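Local coordinates for protein coronin (Toxoplasma gondii, PDB 4OZU) that probably binds actin filaments and contributes to invasion and egress by the parasite, and is represented here by its WD40 beta-propeller domain, at residues 281-294 / 305-319. Sequence-based numbering, arbitrary orientation. Where two conformers were deposited one is given.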
loop_
_atom_site.group_PDB
_atom_site.type_symbol
_atom_site.label_atom_id
_atom_site.label_comp_id
_atom_site.label_asym_id
_atom_site.label_seq_id
_atom_site.Cartn_x
_atom_site.Cartn_y
_atom_site.Cartn_z
ATOM N N MET A 281 -4.005 -7.462 11.132
ATOM C CA MET A 281 -3.246 -8.389 10.301
ATOM C C MET A 281 -2.128 -7.639 9.600
ATOM O O MET A 281 -2.319 -6.527 9.083
ATOM C CB MET A 281 -4.125 -9.089 9.263
ATOM C CG MET A 281 -5.135 -10.079 9.813
ATOM S SD MET A 281 -4.497 -11.271 11.008
ATOM C CE MET A 281 -3.146 -12.021 10.104
ATOM N N LEU A 282 -0.954 -8.259 9.591
ATOM C CA LEU A 282 0.240 -7.655 9.016
ATOM C C LEU A 282 0.897 -8.662 8.091
ATOM O O LEU A 282 1.408 -9.689 8.544
ATOM C CB LEU A 282 1.197 -7.215 10.128
ATOM C CG LEU A 282 2.442 -6.405 9.767
ATOM C CD1 LEU A 282 2.101 -5.151 8.975
ATOM C CD2 LEU A 282 3.200 -6.035 11.023
ATOM N N TYR A 283 0.852 -8.381 6.791
ATOM C CA TYR A 283 1.404 -9.287 5.788
ATOM C C TYR A 283 2.783 -8.790 5.357
ATOM O O TYR A 283 2.981 -7.588 5.208
ATOM C CB TYR A 283 0.474 -9.384 4.575
ATOM C CG TYR A 283 -0.968 -9.716 4.906
ATOM C CD1 TYR A 283 -1.851 -8.719 5.279
ATOM C CD2 TYR A 283 -1.443 -11.017 4.839
ATOM C CE1 TYR A 283 -3.164 -8.999 5.581
ATOM C CE2 TYR A 283 -2.766 -11.316 5.142
ATOM C CZ TYR A 283 -3.618 -10.301 5.512
ATOM O OH TYR A 283 -4.930 -10.572 5.818
ATOM N N VAL A 284 3.735 -9.706 5.183
ATOM C CA VAL A 284 5.050 -9.345 4.655
ATOM C C VAL A 284 5.293 -10.153 3.394
ATOM O O VAL A 284 5.336 -11.382 3.425
ATOM C CB VAL A 284 6.181 -9.560 5.696
ATOM C CG1 VAL A 284 6.015 -8.573 6.845
ATOM C CG2 VAL A 284 6.199 -10.986 6.229
ATOM N N CYS A 285 5.458 -9.431 2.290
ATOM C CA CYS A 285 5.512 -10.016 0.960
ATOM C C CYS A 285 6.777 -9.592 0.229
ATOM O O CYS A 285 7.070 -8.402 0.128
ATOM C CB CYS A 285 4.283 -9.588 0.158
ATOM S SG CYS A 285 2.730 -9.728 1.076
ATOM N N GLY A 286 7.523 -10.569 -0.276
ATOM C CA GLY A 286 8.698 -10.291 -1.080
ATOM C C GLY A 286 8.476 -10.609 -2.544
ATOM O O GLY A 286 8.078 -11.720 -2.891
ATOM N N LYS A 287 8.733 -9.640 -3.417
ATOM C CA LYS A 287 8.691 -9.900 -4.852
ATOM C C LYS A 287 9.740 -10.945 -5.200
ATOM O O LYS A 287 10.896 -10.844 -4.778
ATOM C CB LYS A 287 8.935 -8.623 -5.652
ATOM C CG LYS A 287 7.889 -7.548 -5.439
ATOM C CD LYS A 287 8.324 -6.241 -6.074
ATOM C CE LYS A 287 7.238 -5.675 -6.961
ATOM N NZ LYS A 287 7.698 -4.476 -7.707
ATOM N N GLY A 288 9.336 -11.952 -5.966
ATOM C CA GLY A 288 10.219 -13.045 -6.319
ATOM C C GLY A 288 10.066 -14.246 -5.403
ATOM O O GLY A 288 10.461 -15.357 -5.770
ATOM N N ASP A 289 9.504 -14.028 -4.216
ATOM C CA ASP A 289 9.208 -15.115 -3.285
ATOM C C ASP A 289 7.955 -15.846 -3.743
ATOM O O ASP A 289 7.059 -15.236 -4.326
ATOM C CB ASP A 289 9.001 -14.599 -1.854
ATOM C CG ASP A 289 10.277 -14.060 -1.223
ATOM O OD1 ASP A 289 11.372 -14.297 -1.780
ATOM O OD2 ASP A 289 10.185 -13.426 -0.152
ATOM N N SER A 290 7.889 -17.145 -3.472
ATOM C CA SER A 290 6.697 -17.922 -3.793
ATOM C C SER A 290 5.749 -18.031 -2.595
ATOM O O SER A 290 4.685 -18.650 -2.697
ATOM C CB SER A 290 7.084 -19.322 -4.286
ATOM O OG SER A 290 7.815 -20.030 -3.303
ATOM N N SER A 291 6.120 -17.415 -1.473
ATOM C CA SER A 291 5.298 -17.460 -0.266
ATOM C C SER A 291 5.154 -16.090 0.390
ATOM O O SER A 291 5.952 -15.183 0.150
ATOM C CB SER A 291 5.889 -18.452 0.738
ATOM O OG SER A 291 7.188 -18.058 1.139
ATOM N N CYS A 292 4.104 -15.956 1.196
ATOM C CA CYS A 292 3.818 -14.753 1.968
ATOM C C CYS A 292 3.388 -15.162 3.368
ATOM O O CYS A 292 2.488 -15.986 3.511
ATOM C CB CYS A 292 2.707 -13.927 1.312
ATOM S SG CYS A 292 1.677 -13.056 2.521
ATOM N N ARG A 293 4.025 -14.611 4.397
ATOM C CA ARG A 293 3.613 -14.917 5.762
ATOM C C ARG A 293 2.976 -13.708 6.421
ATOM O O ARG A 293 3.199 -12.564 6.021
ATOM C CB ARG A 293 4.787 -15.425 6.594
ATOM C CG ARG A 293 5.949 -14.476 6.730
ATOM C CD ARG A 293 7.053 -15.133 7.545
ATOM N NE ARG A 293 6.576 -15.541 8.864
ATOM C CZ ARG A 293 7.296 -16.221 9.752
ATOM N NH1 ARG A 293 8.542 -16.585 9.472
ATOM N NH2 ARG A 293 6.765 -16.541 10.924
ATOM N N TYR A 294 2.154 -13.979 7.424
ATOM C CA TYR A 294 1.437 -12.923 8.099
ATOM C C TYR A 294 1.345 -13.133 9.600
ATOM O O TYR A 294 1.460 -14.251 10.120
ATOM C CB TYR A 294 0.039 -12.764 7.502
ATOM C CG TYR A 294 -0.640 -14.044 7.098
ATOM C CD1 TYR A 294 -0.404 -14.609 5.851
ATOM C CD2 TYR A 294 -1.548 -14.677 7.945
ATOM C CE1 TYR A 294 -1.039 -15.781 5.468
ATOM C CE2 TYR A 294 -2.182 -15.843 7.567
ATOM C CZ TYR A 294 -1.927 -16.389 6.327
ATOM O OH TYR A 294 -2.563 -17.553 5.951
ATOM N N VAL A 305 0.774 -15.885 12.661
ATOM C CA VAL A 305 -0.482 -16.593 12.428
ATOM C C VAL A 305 -0.279 -17.732 11.443
ATOM O O VAL A 305 -0.417 -18.898 11.804
ATOM C CB VAL A 305 -1.571 -15.652 11.906
ATOM C CG1 VAL A 305 -2.842 -16.439 11.570
ATOM C CG2 VAL A 305 -1.867 -14.575 12.938
ATOM N N ASP A 306 0.037 -17.400 10.198
ATOM C CA ASP A 306 0.207 -18.425 9.176
ATOM C C ASP A 306 0.905 -17.850 7.951
ATOM O O ASP A 306 1.479 -16.761 8.005
ATOM C CB ASP A 306 -1.153 -19.018 8.789
ATOM C CG ASP A 306 -1.091 -20.515 8.523
ATOM O OD1 ASP A 306 -0.145 -20.970 7.850
ATOM O OD2 ASP A 306 -1.992 -21.240 8.991
ATOM N N ALA A 307 0.860 -18.589 6.851
ATOM C CA ALA A 307 1.491 -18.142 5.619
ATOM C C ALA A 307 0.789 -18.668 4.374
ATOM O O ALA A 307 0.185 -19.741 4.390
ATOM C CB ALA A 307 2.946 -18.562 5.607
ATOM N N TYR A 308 0.865 -17.881 3.306
ATOM C CA TYR A 308 0.504 -18.337 1.971
ATOM C C TYR A 308 1.718 -19.007 1.348
ATOM O O TYR A 308 2.819 -18.460 1.389
ATOM C CB TYR A 308 0.029 -17.168 1.105
ATOM C CG TYR A 308 0.050 -17.450 -0.382
ATOM C CD1 TYR A 308 -0.798 -18.391 -0.941
ATOM C CD2 TYR A 308 0.918 -16.767 -1.229
ATOM C CE1 TYR A 308 -0.784 -18.652 -2.299
ATOM C CE2 TYR A 308 0.939 -17.021 -2.590
ATOM C CZ TYR A 308 0.083 -17.967 -3.121
ATOM O OH TYR A 308 0.091 -18.229 -4.473
ATOM N N ARG A 309 1.521 -20.189 0.771
ATOM C CA ARG A 309 2.621 -20.925 0.150
ATOM C C ARG A 309 2.250 -21.422 -1.239
ATOM O O ARG A 309 1.158 -21.942 -1.451
ATOM C CB ARG A 309 3.038 -22.103 1.031
ATOM C CG ARG A 309 3.609 -21.690 2.373
ATOM C CD ARG A 309 4.275 -22.856 3.082
ATOM N NE ARG A 309 4.992 -22.422 4.278
ATOM C CZ ARG A 309 4.439 -22.267 5.478
ATOM N NH1 ARG A 309 3.147 -22.510 5.666
ATOM N NH2 ARG A 309 5.183 -21.866 6.499
ATOM N N SER A 310 3.167 -21.254 -2.185
ATOM C CA SER A 310 2.975 -21.757 -3.537
ATOM C C SER A 310 4.313 -22.144 -4.154
ATOM O O SER A 310 5.349 -22.081 -3.493
ATOM C CB SER A 310 2.272 -20.712 -4.405
ATOM O OG SER A 310 3.149 -19.655 -4.743
ATOM N N SER A 311 4.278 -22.556 -5.419
ATOM C CA SER A 311 5.493 -22.869 -6.162
ATOM C C SER A 311 5.690 -21.898 -7.325
ATOM O O SER A 311 6.422 -22.192 -8.270
ATOM C CB SER A 311 5.447 -24.309 -6.679
ATOM O OG SER A 311 4.491 -24.445 -7.713
ATOM N N VAL A 312 5.037 -20.740 -7.243
ATOM C CA VAL A 312 5.098 -19.732 -8.296
ATOM C C VAL A 312 5.437 -18.380 -7.670
ATOM O O VAL A 312 4.730 -17.928 -6.774
ATOM C CB VAL A 312 3.764 -19.640 -9.069
ATOM C CG1 VAL A 312 3.817 -18.544 -10.126
ATOM C CG2 VAL A 312 3.440 -20.977 -9.714
ATOM N N PRO A 313 6.529 -17.739 -8.123
ATOM C CA PRO A 313 6.934 -16.469 -7.505
ATOM C C PRO A 313 5.906 -15.349 -7.646
ATOM O O PRO A 313 5.157 -15.297 -8.620
ATOM C CB PRO A 313 8.219 -16.105 -8.263
ATOM C CG PRO A 313 8.713 -17.377 -8.821
ATOM C CD PRO A 313 7.498 -18.175 -9.145
ATOM N N ILE A 314 5.875 -14.467 -6.655
ATOM C CA ILE A 314 5.118 -13.227 -6.740
ATOM C C ILE A 314 5.920 -12.232 -7.573
ATOM O O ILE A 314 7.033 -11.867 -7.193
ATOM C CB ILE A 314 4.840 -12.632 -5.345
ATOM C CG1 ILE A 314 4.180 -13.669 -4.433
ATOM C CG2 ILE A 314 3.957 -11.396 -5.455
ATOM C CD1 ILE A 314 4.252 -13.308 -2.964
ATOM N N LYS A 315 5.380 -11.805 -8.711
ATOM C CA LYS A 315 6.087 -10.841 -9.564
ATOM C C LYS A 315 5.771 -9.414 -9.124
ATOM O O LYS A 315 6.661 -8.574 -8.997
ATOM C CB LYS A 315 5.710 -11.031 -11.032
ATOM C CG LYS A 315 6.221 -12.328 -11.644
ATOM C CD LYS A 315 7.739 -12.366 -11.706
ATOM C CE LYS A 315 8.232 -13.646 -12.357
ATOM N NZ LYS A 315 9.710 -13.744 -12.343
ATOM N N ASN A 316 4.484 -9.166 -8.914
ATOM C CA ASN A 316 3.974 -7.924 -8.352
ATOM C C ASN A 316 2.740 -8.273 -7.539
ATOM O O ASN A 316 2.193 -9.368 -7.673
ATOM C CB ASN A 316 3.600 -6.904 -9.434
ATOM C CG ASN A 316 4.794 -6.397 -10.216
ATOM O OD1 ASN A 316 5.626 -5.650 -9.694
ATOM N ND2 ASN A 316 4.864 -6.767 -11.488
ATOM N N PHE A 317 2.281 -7.352 -6.708
ATOM C CA PHE A 317 1.080 -7.620 -5.938
ATOM C C PHE A 317 0.450 -6.350 -5.389
ATOM O O PHE A 317 1.019 -5.261 -5.464
ATOM C CB PHE A 317 1.401 -8.564 -4.781
ATOM C CG PHE A 317 2.079 -7.885 -3.637
ATOM C CD1 PHE A 317 3.451 -7.692 -3.638
ATOM C CD2 PHE A 317 1.338 -7.424 -2.565
ATOM C CE1 PHE A 317 4.065 -7.054 -2.585
ATOM C CE2 PHE A 317 1.952 -6.780 -1.515
ATOM C CZ PHE A 317 3.309 -6.599 -1.522
ATOM N N CYS A 318 -0.748 -6.516 -4.846
ATOM C CA CYS A 318 -1.371 -5.504 -4.013
ATOM C C CYS A 318 -2.439 -6.211 -3.206
ATOM O O CYS A 318 -2.734 -7.381 -3.452
ATOM C CB CYS A 318 -1.976 -4.365 -4.835
ATOM S SG CYS A 318 -3.472 -4.828 -5.764
ATOM N N PHE A 319 -2.996 -5.503 -2.238
ATOM C CA PHE A 319 -4.138 -5.992 -1.481
ATOM C C PHE A 319 -5.325 -5.094 -1.781
ATOM O O PHE A 319 -5.144 -3.921 -2.104
ATOM C CB PHE A 319 -3.840 -5.998 0.020
ATOM C CG PHE A 319 -2.998 -7.159 0.468
ATOM C CD1 PHE A 319 -1.670 -7.253 0.098
ATOM C CD2 PHE A 319 -3.536 -8.145 1.275
ATOM C CE1 PHE A 319 -0.896 -8.314 0.517
ATOM C CE2 PHE A 319 -2.769 -9.206 1.696
ATOM C CZ PHE A 319 -1.447 -9.289 1.317
#
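Both backbone polar atoms of Ile314 are gripped by one type II beta turn, Gly286 to Asp289: Gly288 N donates to Ile314 O (2.6 Å), and Ile314 N donates to Asp289 O (2.7 Å). This is a worked example of how the blades of a WD40 beta-propeller are joined, since residues 310-316 run from the outermost strand of one blade to strand 317-319 of the next, and the turn between the blade's two middle strands catches them. Upstream, Ser310 OG donates in the carbonyl plane to a lone pair of Ser290 O (2.7 Å).

Within the blade, strands 291-294 and 305-309 are antiparallel, with Cys292 and Tyr308 a hydrogen-bonded pair. A classic beta bulge sets Val305 and Asp306 both against Tyr294. With CG held between the backbone N and the carbonyl carbon (chi1 37°), the Tyr294 ring folds over the neighbouring strand; Asp306 O lies over the middle of the ring, 3.4 Å above its plane, and Tyr294 OH is hydrogen-bonded to Leu15 O.

Between blades the contact becomes apolar. Phe319 CE2 sits over the centre of the Tyr283 ring, the planes 39° apart. A Cys285-Cys292 disulfide has been seen in this protein, but in this conformer Cys285 SG and Cys292 SG stand 3.8 Å apart, unbonded. Cys285 CB lies over one face of the Phe317 ring in a CH-pi contact, 3.6 Å from Phe317 CZ.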